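Local coordinates for BH2331 protein (Bacillus halodurans, PDB 1VL5), which probably acts as an S-adenosylmethionine-dependent methyltransferase, although its substrate is unknown, at residues Ala54-Val59 and Asn82-Val87; Ala77-Glu80 and Gln86-Tyr89; Ala120-Glu125 and Leu136-Asn141; Ser142-Asp147 and Gln226-Val231; Asn154-Glu159 and Ser214-Ser219. All coordinates share one frame; numbering follows the deposited sequence.

Contact 1 (Ala54-Val59 and Asn82-Val87); sequences AFAPFV and NGHQQV
Ala56 and His84 make the close part of this contact: the methyl CB of Ala56 sits over one face of the imidazole, 4.2 Å from the ring centroid and 28° off the ring normal, a CH-pi contact. The same methyl reaches Val87, whose CG2 lies 4.1 Å from Ala56 CB, so a single small side chain is wedged between an aromatic face and a valine branch. His84 carries CG beside its backbone N (chi1 -48°), which turns the imidazole back over the 54-59 turn. The looser, solvent side belongs to Pro57. Its CG comes within 3.8 Å of His84 CE1, but the pyrrolidine meets the imidazole obliquely and is itself exposed. No hydrogen bond crosses between the segments; the turn is closed internally by Phe58 N to Phe55 O at 2.9 Å. Behind it, Phe55 packs on Leu29, Met30 and Ala33 of helix 26-33. At the edge of the Rossmann-type methyltransferase fold, the contact thus joins the segment that follows helix 50-55 to the loop that leads from helix 69-81 into strand 87-91, with Ile79 of helix 69-81 touching His84.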
# COMPACT_ATOMS: atom_id res chain seq x y z
N ALA A 54 -6.94 6.59 11.54
CA ALA A 54 -8.02 7.25 10.82
C ALA A 54 -9.38 6.57 10.99
O ALA A 54 -10.37 7.24 11.09
CB ALA A 54 -7.67 7.36 9.35
N PHE A 55 -9.41 5.23 11.03
CA PHE A 55 -10.66 4.47 11.06
C PHE A 55 -11.26 4.42 12.46
O PHE A 55 -12.51 4.43 12.64
CB PHE A 55 -10.45 3.05 10.50
CG PHE A 55 -10.63 2.93 8.99
CD1 PHE A 55 -9.74 3.49 8.13
CD2 PHE A 55 -11.71 2.28 8.46
CE1 PHE A 55 -9.90 3.41 6.75
CE2 PHE A 55 -11.87 2.16 7.11
CZ PHE A 55 -10.97 2.74 6.25
N ALA A 56 -10.37 4.41 13.44
CA ALA A 56 -10.74 4.18 14.86
C ALA A 56 -11.94 4.94 15.39
O ALA A 56 -12.84 4.33 15.99
CB ALA A 56 -9.52 4.40 15.79
N PRO A 57 -11.99 6.27 15.20
CA PRO A 57 -13.13 7.00 15.77
C PRO A 57 -14.48 6.63 15.17
O PRO A 57 -15.49 6.88 15.78
CB PRO A 57 -12.84 8.46 15.43
CG PRO A 57 -11.62 8.51 14.70
CD PRO A 57 -11.09 7.15 14.43
N PHE A 58 -14.51 6.08 13.96
CA PHE A 58 -15.75 5.88 13.22
C PHE A 58 -16.24 4.42 13.21
O PHE A 58 -17.23 4.11 12.55
CB PHE A 58 -15.48 6.29 11.77
CG PHE A 58 -15.08 7.73 11.62
CD1 PHE A 58 -16.01 8.74 11.84
CD2 PHE A 58 -13.79 8.07 11.30
CE1 PHE A 58 -15.65 10.07 11.73
CE2 PHE A 58 -13.43 9.38 11.17
CZ PHE A 58 -14.37 10.39 11.40
N VAL A 59 -15.48 3.50 13.79
CA VAL A 59 -15.85 2.07 13.81
C VAL A 59 -15.91 1.51 15.24
O VAL A 59 -15.59 2.21 16.21
CB VAL A 59 -14.93 1.27 12.94
CG1 VAL A 59 -14.83 1.90 11.55
CG2 VAL A 59 -13.49 1.12 13.55
N ASN A 82 -3.32 10.01 19.78
CA ASN A 82 -4.54 10.68 19.32
C ASN A 82 -5.77 10.29 20.08
O ASN A 82 -6.88 10.73 19.74
CB ASN A 82 -4.76 10.45 17.84
CG ASN A 82 -3.69 11.12 17.01
OD1 ASN A 82 -3.28 12.24 17.31
ND2 ASN A 82 -3.19 10.43 16.00
N GLY A 83 -5.58 9.55 21.16
CA GLY A 83 -6.69 9.25 22.06
C GLY A 83 -7.57 8.11 21.61
O GLY A 83 -8.69 8.02 22.06
N HIS A 84 -7.11 7.23 20.72
CA HIS A 84 -7.96 6.10 20.30
C HIS A 84 -7.71 4.88 21.23
O HIS A 84 -6.59 4.40 21.31
CB HIS A 84 -7.72 5.73 18.86
CG HIS A 84 -7.72 6.91 17.94
ND1 HIS A 84 -8.80 7.75 17.82
CD2 HIS A 84 -6.74 7.45 17.18
CE1 HIS A 84 -8.52 8.69 16.94
NE2 HIS A 84 -7.28 8.53 16.53
N GLN A 85 -8.77 4.38 21.87
CA GLN A 85 -8.63 3.31 22.87
C GLN A 85 -9.36 1.99 22.52
O GLN A 85 -9.37 1.08 23.32
CB GLN A 85 -9.05 3.82 24.27
N GLN A 86 -9.96 1.86 21.36
CA GLN A 86 -10.52 0.54 21.00
C GLN A 86 -9.72 -0.08 19.85
O GLN A 86 -10.30 -0.64 18.88
CB GLN A 86 -12.01 0.61 20.64
N VAL A 87 -8.39 0.02 19.96
CA VAL A 87 -7.49 -0.60 18.99
C VAL A 87 -6.72 -1.69 19.73
O VAL A 87 -6.16 -1.46 20.82
CB VAL A 87 -6.45 0.38 18.37
CG1 VAL A 87 -5.55 -0.36 17.36
CG2 VAL A 87 -7.14 1.61 17.72

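Contact 2 (Ala77-Glu80 and Gln86-Tyr89); sequences AFIE and QVEY
The beta-alpha-beta unit made of strand 61-66, helix 69-81 and strand 87-91 is closed here, where the last turn of the helix lies against the start of the unit's second strand. Ile79 supplies the whole helix side of the apolar contact. Its CG2 branch, anti to the backbone N, points at Val87 and lies 3.7 Å from Val87 CG2, the two side chains crossing at about a right angle. The other branch runs beside the tyrosine: Ile79 CD1 is 3.9 Å from Tyr89 CE2 and arrives at the ring edge, near its plane. Ile79 and Tyr89 approach from opposite directions, so the phenol ends against the root of the isoleucine, with Tyr89 OH 3.2 Å from Ile79 CG2 and 3.3 Å from Ile79 CB. One face of the Tyr89 ring is covered within its own strand by Val87 CG1, 3.7 Å above the plane and offset toward the rim. With an alanine here in place of Ile79, a gap would probably open between the helix and the Val87-Tyr89 surface, leaving the phenol edge without its apolar neighbour. Glu80, at the margin, turns its carboxylate to Arg76 in a salt bridge. Beyond the two segments Ile79 also packs on Ala52 and Asn53 of helix 50-55, while Val87 and Tyr89 both touch Ala64 of the adjacent parallel strand. Helix-on-strand packing of this kind is characteristic of the beta-alpha-beta crossovers that build Rossmann-type methyltransferase domains.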
# COMPACT_ATOMS: atom_id res chain seq x y z
N ALA A 77 2.10 4.12 19.88
CA ALA A 77 2.49 5.44 20.37
C ALA A 77 1.75 6.49 19.57
O ALA A 77 1.22 7.41 20.14
CB ALA A 77 4.01 5.66 20.29
N PHE A 78 1.66 6.32 18.27
CA PHE A 78 0.97 7.27 17.46
C PHE A 78 -0.56 7.27 17.71
O PHE A 78 -1.18 8.34 17.97
CB PHE A 78 1.26 6.99 16.01
CG PHE A 78 0.48 7.87 15.06
CD1 PHE A 78 0.78 9.20 14.95
CD2 PHE A 78 -0.50 7.34 14.25
CE1 PHE A 78 0.09 10.01 14.06
CE2 PHE A 78 -1.18 8.13 13.38
CZ PHE A 78 -0.88 9.46 13.27
N ILE A 79 -1.14 6.07 17.68
CA ILE A 79 -2.59 5.91 17.79
C ILE A 79 -3.08 6.34 19.18
O ILE A 79 -4.09 7.11 19.31
CB ILE A 79 -2.99 4.46 17.39
CG1 ILE A 79 -2.72 4.24 15.91
CG2 ILE A 79 -4.48 4.13 17.80
CD1 ILE A 79 -2.67 2.78 15.49
N GLU A 80 -2.36 5.92 20.24
CA GLU A 80 -2.82 6.26 21.58
C GLU A 80 -2.57 7.75 21.87
O GLU A 80 -3.26 8.36 22.71
CB GLU A 80 -2.22 5.36 22.66
CG GLU A 80 -0.84 5.73 23.11
CD GLU A 80 -0.21 4.74 24.13
OE1 GLU A 80 -0.92 3.84 24.66
OE2 GLU A 80 1.00 4.88 24.41
N GLN A 86 -9.96 1.86 21.36
CA GLN A 86 -10.52 0.54 21.00
C GLN A 86 -9.72 -0.08 19.85
O GLN A 86 -10.30 -0.64 18.88
CB GLN A 86 -12.01 0.61 20.64
N VAL A 87 -8.39 0.02 19.96
CA VAL A 87 -7.49 -0.60 18.99
C VAL A 87 -6.72 -1.69 19.73
O VAL A 87 -6.16 -1.46 20.82
CB VAL A 87 -6.45 0.38 18.37
CG1 VAL A 87 -5.55 -0.36 17.36
CG2 VAL A 87 -7.14 1.61 17.72
N GLU A 88 -6.69 -2.86 19.12
CA GLU A 88 -5.94 -4.01 19.60
C GLU A 88 -4.75 -4.28 18.65
O GLU A 88 -4.94 -4.34 17.43
CB GLU A 88 -6.84 -5.24 19.66
CG GLU A 88 -6.09 -6.48 20.23
CD GLU A 88 -7.00 -7.64 20.65
OE1 GLU A 88 -8.12 -7.72 20.09
OE2 GLU A 88 -6.58 -8.44 21.55
N TYR A 89 -3.56 -4.42 19.21
CA TYR A 89 -2.32 -4.60 18.45
C TYR A 89 -1.98 -6.09 18.45
O TYR A 89 -1.95 -6.75 19.52
CB TYR A 89 -1.19 -3.73 19.06
CG TYR A 89 -1.60 -2.25 19.13
CD1 TYR A 89 -2.31 -1.74 20.20
CD2 TYR A 89 -1.32 -1.37 18.08
CE1 TYR A 89 -2.72 -0.39 20.24
CE2 TYR A 89 -1.74 -0.05 18.07
CZ TYR A 89 -2.42 0.45 19.19
OH TYR A 89 -2.83 1.76 19.22

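Contact 3 (Ala120-Glu125 and Leu136-Asn141); sequences ASFVSE and LLLVDN
Phe122 of helix 119-129 packs on Leu136 and Leu138 of strand 134-142, a buried helix-on-sheet contact within the Rossmann-type methyltransferase fold, in which strand 134-142 runs parallel to strand 104-110. Leu136 comes first: its side chain leaves the strand toward the helix, and its CD1 stands 4.3 Å from Phe122 CZ, meeting the ring obliquely. Leu137 faces the other way and packs on Ile106 and Thr108 of strand 104-110. Leu138 returns to the helix side. Its CB is directed toward the helix, and CG anti to the backbone N (chi1 178°) sets the isobutyl group to pass Phe122 in the opposite direction. Val139 packs on Leu246 of strand 236-250, and at Asp140 the strand becomes polar, OD1 being hydrogen-bonded to His114 ND1. The alternation therefore offers two leucines, two residues apart, to one aromatic ring. Phe122 reaches them from a CB that does not itself point straight at the strand; its chi1 of 145° carries the ring end closer. Phe116 meets the same ring edge-to-face, and Cys109 touches it, so the phenyl group also has neighbours outside the two segments. The shortest approach across the two segments is the 4.1 Å between Phe122 CE2 and Leu138 CD1.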
# COMPACT_ATOMS: atom_id res chain seq x y z
N ALA A 120 -0.64 -12.91 -3.27
CA ALA A 120 -1.83 -13.78 -3.44
C ALA A 120 -2.30 -14.46 -2.11
O ALA A 120 -3.49 -14.67 -1.92
CB ALA A 120 -1.57 -14.82 -4.51
N SER A 121 -1.38 -14.87 -1.24
CA SER A 121 -1.79 -15.47 0.03
C SER A 121 -2.38 -14.49 0.96
O SER A 121 -3.25 -14.86 1.77
CB SER A 121 -0.63 -16.19 0.75
OG SER A 121 0.02 -17.05 -0.14
N PHE A 122 -1.90 -13.25 0.93
CA PHE A 122 -2.53 -12.21 1.70
C PHE A 122 -3.98 -12.00 1.19
O PHE A 122 -4.91 -11.91 1.97
CB PHE A 122 -1.72 -10.90 1.68
CG PHE A 122 -2.56 -9.68 1.69
CD1 PHE A 122 -3.17 -9.25 2.86
CD2 PHE A 122 -2.73 -8.92 0.54
CE1 PHE A 122 -3.93 -8.15 2.86
CE2 PHE A 122 -3.53 -7.78 0.55
CZ PHE A 122 -4.12 -7.41 1.71
N VAL A 123 -4.16 -11.97 -0.12
CA VAL A 123 -5.48 -11.75 -0.66
C VAL A 123 -6.44 -12.85 -0.24
O VAL A 123 -7.55 -12.56 0.12
CB VAL A 123 -5.46 -11.63 -2.19
CG1 VAL A 123 -6.87 -11.39 -2.65
CG2 VAL A 123 -4.57 -10.45 -2.62
N SER A 124 -6.03 -14.11 -0.29
CA SER A 124 -6.91 -15.21 0.10
C SER A 124 -7.17 -15.21 1.58
O SER A 124 -8.30 -15.46 2.02
CB SER A 124 -6.38 -16.58 -0.36
OG SER A 124 -5.13 -16.82 0.17
N GLU A 125 -6.16 -14.85 2.36
CA GLU A 125 -6.35 -14.70 3.79
C GLU A 125 -7.29 -13.56 4.11
O GLU A 125 -8.10 -13.67 5.00
CB GLU A 125 -5.03 -14.52 4.53
CG GLU A 125 -4.21 -15.77 4.69
CD GLU A 125 -4.91 -16.79 5.57
OE1 GLU A 125 -4.81 -16.62 6.80
OE2 GLU A 125 -5.62 -17.68 5.00
N LEU A 136 -12.65 -5.47 1.25
CA LEU A 136 -11.22 -5.22 1.28
C LEU A 136 -10.99 -3.86 0.65
O LEU A 136 -11.45 -3.60 -0.44
CB LEU A 136 -10.47 -6.29 0.47
CG LEU A 136 -9.00 -6.00 0.19
CD1 LEU A 136 -8.15 -5.99 1.42
CD2 LEU A 136 -8.51 -7.07 -0.84
N LEU A 137 -10.22 -3.03 1.35
CA LEU A 137 -9.78 -1.75 0.87
C LEU A 137 -8.26 -1.81 0.76
O LEU A 137 -7.56 -1.81 1.75
CB LEU A 137 -10.25 -0.67 1.88
CG LEU A 137 -11.78 -0.44 1.88
CD1 LEU A 137 -12.25 0.18 3.19
CD2 LEU A 137 -12.28 0.41 0.73
N LEU A 138 -7.76 -1.79 -0.47
CA LEU A 138 -6.34 -1.97 -0.74
C LEU A 138 -5.79 -0.80 -1.51
O LEU A 138 -6.35 -0.42 -2.54
CB LEU A 138 -6.15 -3.25 -1.52
CG LEU A 138 -4.78 -3.73 -2.02
CD1 LEU A 138 -3.82 -3.96 -0.91
CD2 LEU A 138 -4.97 -5.02 -2.80
N VAL A 139 -4.69 -0.23 -0.99
CA VAL A 139 -4.04 0.95 -1.54
C VAL A 139 -2.56 0.62 -1.69
O VAL A 139 -1.94 0.07 -0.77
CB VAL A 139 -4.19 2.20 -0.64
CG1 VAL A 139 -3.28 3.33 -1.15
CG2 VAL A 139 -5.61 2.70 -0.63
N ASP A 140 -2.03 0.85 -2.89
CA ASP A 140 -0.64 0.63 -3.16
C ASP A 140 -0.23 1.34 -4.43
O ASP A 140 -1.04 1.71 -5.26
CB ASP A 140 -0.36 -0.88 -3.31
CG ASP A 140 1.06 -1.28 -2.83
OD1 ASP A 140 1.73 -0.45 -2.17
OD2 ASP A 140 1.49 -2.40 -3.15
N ASN A 141 1.08 1.41 -4.61
CA ASN A 141 1.66 1.84 -5.89
C ASN A 141 1.52 0.74 -6.87
O ASN A 141 1.52 -0.43 -6.49
CB ASN A 141 3.13 2.14 -5.74
CG ASN A 141 3.39 3.03 -4.57
OD1 ASN A 141 2.87 4.16 -4.50
ND2 ASN A 141 4.17 2.51 -3.61

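Contact 4 (Ser142-Asp147 and Gln226-Val231); sequences SAPEND and QKFKIV
Lys227 and Pro144 meet through the aliphatic length of the lysine, which crosses the proline ring obliquely. From CB, directed toward the 142-147 segment, the chain goes to a CG anti to the backbone N (chi1 175°). This CG lies over the centre of the neighbouring Phe228 ring, 3.6 Å above its plane. The chain then bends at CD (chi2 61°) and runs extended from there. CE makes the closest approach to the proline, 3.8 Å from Pro144 CG and 4.1 Å from Pro144 CB, with the tip atom NZ a little farther off, 4.4 Å from Pro144 CB. The contact ties the linker between strand 134-142 of the Rossmann-type sheet and helix 147-160 to the end of helix 222-227, with Phe149 of helix 147-160 touching both Pro144 and Lys227. Phe228, the first residue to leave helical geometry, adds a second apolar neighbour on the proline: its CZ lies 4.3 Å from Pro144 CG, in an oblique approach. Polar groups of the linker have their own partners. Lys169 NZ is hydrogen-bonded to the carbonyls of Pro144 and Glu145, and Asn146 N-caps helix 147-160 with OD1 bonded to Phe149 N.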
# COMPACT_ATOMS: atom_id res chain seq x y z
N SER A 142 1.38 1.14 -8.13
CA SER A 142 1.06 0.24 -9.22
C SER A 142 2.02 0.42 -10.36
O SER A 142 2.56 1.46 -10.54
CB SER A 142 -0.41 0.41 -9.67
OG SER A 142 -0.74 1.76 -9.88
N ALA A 143 2.25 -0.66 -11.11
CA ALA A 143 3.11 -0.66 -12.28
C ALA A 143 2.29 -0.56 -13.56
O ALA A 143 1.16 -1.03 -13.59
CB ALA A 143 3.92 -1.98 -12.29
N PRO A 144 2.85 0.09 -14.59
CA PRO A 144 2.23 0.12 -15.92
C PRO A 144 1.95 -1.26 -16.47
O PRO A 144 2.63 -2.27 -16.16
CB PRO A 144 3.30 0.81 -16.78
CG PRO A 144 4.01 1.66 -15.87
CD PRO A 144 4.06 0.92 -14.55
N GLU A 145 0.98 -1.31 -17.35
CA GLU A 145 0.72 -2.52 -18.06
C GLU A 145 1.86 -2.82 -19.02
O GLU A 145 2.20 -3.99 -19.24
CB GLU A 145 -0.60 -2.42 -18.81
CG GLU A 145 -1.80 -2.30 -17.97
CD GLU A 145 -2.02 -3.49 -17.04
OE1 GLU A 145 -1.79 -4.66 -17.44
OE2 GLU A 145 -2.43 -3.19 -15.89
N ASN A 146 2.47 -1.78 -19.56
CA ASN A 146 3.63 -1.93 -20.46
C ASN A 146 4.79 -2.59 -19.69
O ASN A 146 5.13 -2.12 -18.61
CB ASN A 146 4.03 -0.55 -20.99
CG ASN A 146 5.28 -0.60 -21.88
OD1 ASN A 146 6.41 -0.85 -21.43
ND2 ASN A 146 5.06 -0.41 -23.13
N ASP A 147 5.33 -3.71 -20.18
CA ASP A 147 6.29 -4.50 -19.41
C ASP A 147 7.61 -3.82 -19.17
O ASP A 147 8.20 -3.98 -18.08
CB ASP A 147 6.55 -5.89 -20.02
CG ASP A 147 5.34 -6.78 -19.97
OD1 ASP A 147 4.75 -6.99 -18.86
OD2 ASP A 147 4.92 -7.21 -21.04
N GLN A 226 9.16 10.44 -21.00
CA GLN A 226 7.80 10.84 -21.30
C GLN A 226 6.83 10.08 -20.41
O GLN A 226 5.91 10.69 -19.86
CB GLN A 226 7.43 10.62 -22.75
CG GLN A 226 8.19 11.49 -23.72
CD GLN A 226 7.99 11.08 -25.19
OE1 GLN A 226 8.08 9.90 -25.57
NE2 GLN A 226 7.76 12.09 -26.03
N LYS A 227 7.03 8.76 -20.27
CA LYS A 227 6.15 7.93 -19.44
C LYS A 227 6.09 8.44 -18.00
O LYS A 227 5.01 8.59 -17.44
CB LYS A 227 6.56 6.45 -19.43
CG LYS A 227 5.72 5.61 -18.48
CD LYS A 227 4.25 5.61 -18.86
CE LYS A 227 3.37 4.75 -17.93
NZ LYS A 227 1.89 4.67 -18.40
N PHE A 228 7.27 8.67 -17.42
CA PHE A 228 7.38 8.99 -15.98
C PHE A 228 7.59 10.47 -15.69
O PHE A 228 7.94 10.86 -14.58
CB PHE A 228 8.48 8.14 -15.38
CG PHE A 228 8.19 6.67 -15.45
CD1 PHE A 228 7.25 6.11 -14.59
CD2 PHE A 228 8.81 5.84 -16.40
CE1 PHE A 228 6.97 4.76 -14.64
CE2 PHE A 228 8.50 4.49 -16.45
CZ PHE A 228 7.60 3.96 -15.54
N LYS A 229 7.38 11.30 -16.71
CA LYS A 229 7.51 12.77 -16.60
C LYS A 229 8.77 13.17 -15.86
O LYS A 229 8.73 13.95 -14.89
CB LYS A 229 6.29 13.33 -15.91
CG LYS A 229 4.96 12.94 -16.56
CD LYS A 229 4.84 13.29 -18.06
N ILE A 230 9.87 12.55 -16.25
CA ILE A 230 11.16 12.72 -15.57
C ILE A 230 11.64 14.16 -15.80
O ILE A 230 11.65 14.64 -16.95
CB ILE A 230 12.17 11.67 -16.08
CG1 ILE A 230 11.69 10.27 -15.70
CG2 ILE A 230 13.54 11.89 -15.50
CD1 ILE A 230 12.45 9.14 -16.37
N VAL A 231 12.00 14.85 -14.72
CA VAL A 231 12.67 16.17 -14.78
C VAL A 231 14.11 15.98 -14.34
O VAL A 231 14.34 15.42 -13.28
CB VAL A 231 11.99 17.23 -13.86
CG1 VAL A 231 12.70 18.57 -13.90
CG2 VAL A 231 10.52 17.38 -14.23

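Contact 5 (Asn154-Glu159 and Ser214-Ser219); sequences NYVEKE and SDFIKS
Tyr155 and Phe216 face one another across two almost antiparallel helices, their rings neither stacked nor edge-to-face: the planes stand at 41° with centroids 4.6 Å apart. Tyr155 CE2 lies over one face of Phe216, 3.4 Å above its plane and offset toward the rim; the closest atoms are Tyr155 CD2 and Phe216 CE2, also 3.4 Å apart. Both rings have CG anti to the backbone N, which swings each out from its helix into the interface. Val156 comes to Phe216 from another direction, its CG2 4.1 Å from Phe216 CE2 at the ring edge, near the plane. The same valine crosses Ile217 at about a right angle, CG2 lying 4.2 Å from Ile217 CG1, on the more buried side. Replacing Phe216 by an alanine would probably leave the Tyr155 ring without its aromatic partner and open a gap beside Val156. Lys220 adds a cation-pi contact to Phe216, while Trp199 of helix 196-202 touches Val156. The segments 154-159 and 214-218 run at 169°, their axes 11.5 Å apart, as an antiparallel helix pair, with Ile217 of the second helix also touching Val237 of strand 236-250.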
# COMPACT_ATOMS: atom_id res chain seq x y z
N ASN A 154 9.75 -0.80 -11.23
CA ASN A 154 10.04 -1.66 -10.12
C ASN A 154 11.56 -1.73 -9.80
O ASN A 154 11.94 -1.77 -8.62
CB ASN A 154 9.45 -3.05 -10.36
CG ASN A 154 8.04 -3.16 -9.88
OD1 ASN A 154 7.80 -3.02 -8.68
ND2 ASN A 154 7.08 -3.34 -10.80
N TYR A 155 12.40 -1.77 -10.83
CA TYR A 155 13.87 -1.78 -10.60
C TYR A 155 14.29 -0.53 -9.81
O TYR A 155 15.02 -0.58 -8.81
CB TYR A 155 14.64 -1.85 -11.93
CG TYR A 155 16.13 -1.69 -11.76
CD1 TYR A 155 16.95 -2.78 -11.55
CD2 TYR A 155 16.71 -0.42 -11.77
CE1 TYR A 155 18.35 -2.60 -11.36
CE2 TYR A 155 18.08 -0.23 -11.58
CZ TYR A 155 18.91 -1.31 -11.36
OH TYR A 155 20.30 -1.06 -11.19
N VAL A 156 13.77 0.60 -10.22
CA VAL A 156 14.01 1.87 -9.54
C VAL A 156 13.52 1.90 -8.08
O VAL A 156 14.22 2.40 -7.17
CB VAL A 156 13.38 3.02 -10.38
CG1 VAL A 156 13.43 4.30 -9.64
CG2 VAL A 156 14.14 3.13 -11.77
N GLU A 157 12.32 1.38 -7.85
CA GLU A 157 11.78 1.29 -6.50
C GLU A 157 12.67 0.46 -5.56
O GLU A 157 12.88 0.81 -4.37
CB GLU A 157 10.41 0.62 -6.56
CG GLU A 157 9.35 1.47 -7.12
CD GLU A 157 9.11 2.70 -6.29
OE1 GLU A 157 8.89 2.59 -5.07
OE2 GLU A 157 9.16 3.79 -6.87
N LYS A 158 13.18 -0.64 -6.11
CA LYS A 158 14.03 -1.53 -5.33
C LYS A 158 15.44 -1.01 -5.06
O LYS A 158 16.02 -1.29 -4.02
CB LYS A 158 14.09 -2.90 -5.91
CG LYS A 158 14.43 -3.96 -4.83
CD LYS A 158 14.09 -5.35 -5.36
CE LYS A 158 14.69 -6.46 -4.52
NZ LYS A 158 15.10 -5.98 -3.18
N GLU A 159 16.00 -0.27 -6.00
CA GLU A 159 17.27 0.40 -5.72
C GLU A 159 17.15 1.35 -4.57
O GLU A 159 18.03 1.45 -3.77
CB GLU A 159 17.75 1.15 -6.95
CG GLU A 159 18.26 0.25 -8.01
CD GLU A 159 19.38 -0.66 -7.56
OE1 GLU A 159 20.47 -0.21 -7.15
OE2 GLU A 159 19.14 -1.87 -7.62
N SER A 214 20.28 8.10 -10.04
CA SER A 214 19.99 9.23 -10.93
C SER A 214 20.67 9.01 -12.32
O SER A 214 20.06 9.15 -13.37
CB SER A 214 20.45 10.51 -10.26
OG SER A 214 20.39 11.62 -11.14
N ASP A 215 21.94 8.65 -12.30
CA ASP A 215 22.71 8.37 -13.51
C ASP A 215 22.03 7.28 -14.33
O ASP A 215 21.87 7.44 -15.56
CB ASP A 215 24.16 7.94 -13.16
CG ASP A 215 25.04 9.10 -12.77
OD1 ASP A 215 24.64 10.25 -13.04
OD2 ASP A 215 26.14 8.85 -12.19
N PHE A 216 21.56 6.22 -13.65
CA PHE A 216 20.85 5.15 -14.35
C PHE A 216 19.52 5.61 -15.02
O PHE A 216 19.18 5.24 -16.16
CB PHE A 216 20.57 3.99 -13.34
CG PHE A 216 19.60 2.95 -13.85
CD1 PHE A 216 20.04 1.89 -14.63
CD2 PHE A 216 18.24 3.04 -13.57
CE1 PHE A 216 19.13 0.93 -15.14
CE2 PHE A 216 17.34 2.09 -14.05
CZ PHE A 216 17.80 1.03 -14.84
N ILE A 217 18.73 6.36 -14.27
CA ILE A 217 17.51 6.93 -14.81
C ILE A 217 17.78 7.94 -15.96
O ILE A 217 17.08 7.93 -17.01
CB ILE A 217 16.71 7.61 -13.72
CG1 ILE A 217 16.27 6.59 -12.67
CG2 ILE A 217 15.55 8.39 -14.27
CD1 ILE A 217 15.75 7.28 -11.39
N LYS A 218 18.77 8.82 -15.77
CA LYS A 218 19.00 9.92 -16.71
C LYS A 218 19.36 9.40 -18.13
O LYS A 218 19.10 10.08 -19.15
CB LYS A 218 20.09 10.85 -16.18
CG LYS A 218 20.86 11.64 -17.30
CD LYS A 218 21.89 12.66 -16.79
CE LYS A 218 23.27 12.55 -17.61
NZ LYS A 218 23.29 12.74 -19.15
N SER A 219 19.98 8.23 -18.20
CA SER A 219 20.51 7.71 -19.48
C SER A 219 19.46 6.99 -20.28
O SER A 219 19.72 6.61 -21.41
CB SER A 219 21.68 6.78 -19.22
OG SER A 219 21.26 5.73 -18.36

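How the contacts relate
Contacts 1 and 2 form one continuous patch: they share Gln86 and Val87, their centres are 8 Å apart, and His84 CD2 lies 3.4 Å from Ile79 O. This patch borders the glycine-rich GxGxxA-like segment of Gly47, Gly49 and Ala52, a possible cofactor-binding element. Contact 3 belongs to the same sheet, 22 Å from contact 2 between centres, and meets contact 1 through Phe55 and Leu137. Its strand runs directly into contact 4. Contacts 4 and 5 lie 12 Å apart between centres and touch through Ala143 with Asn154 and Ile230 with Ile217, across the chain's centre from contacts 1 and 2, about 37 to 39 Å away between centres.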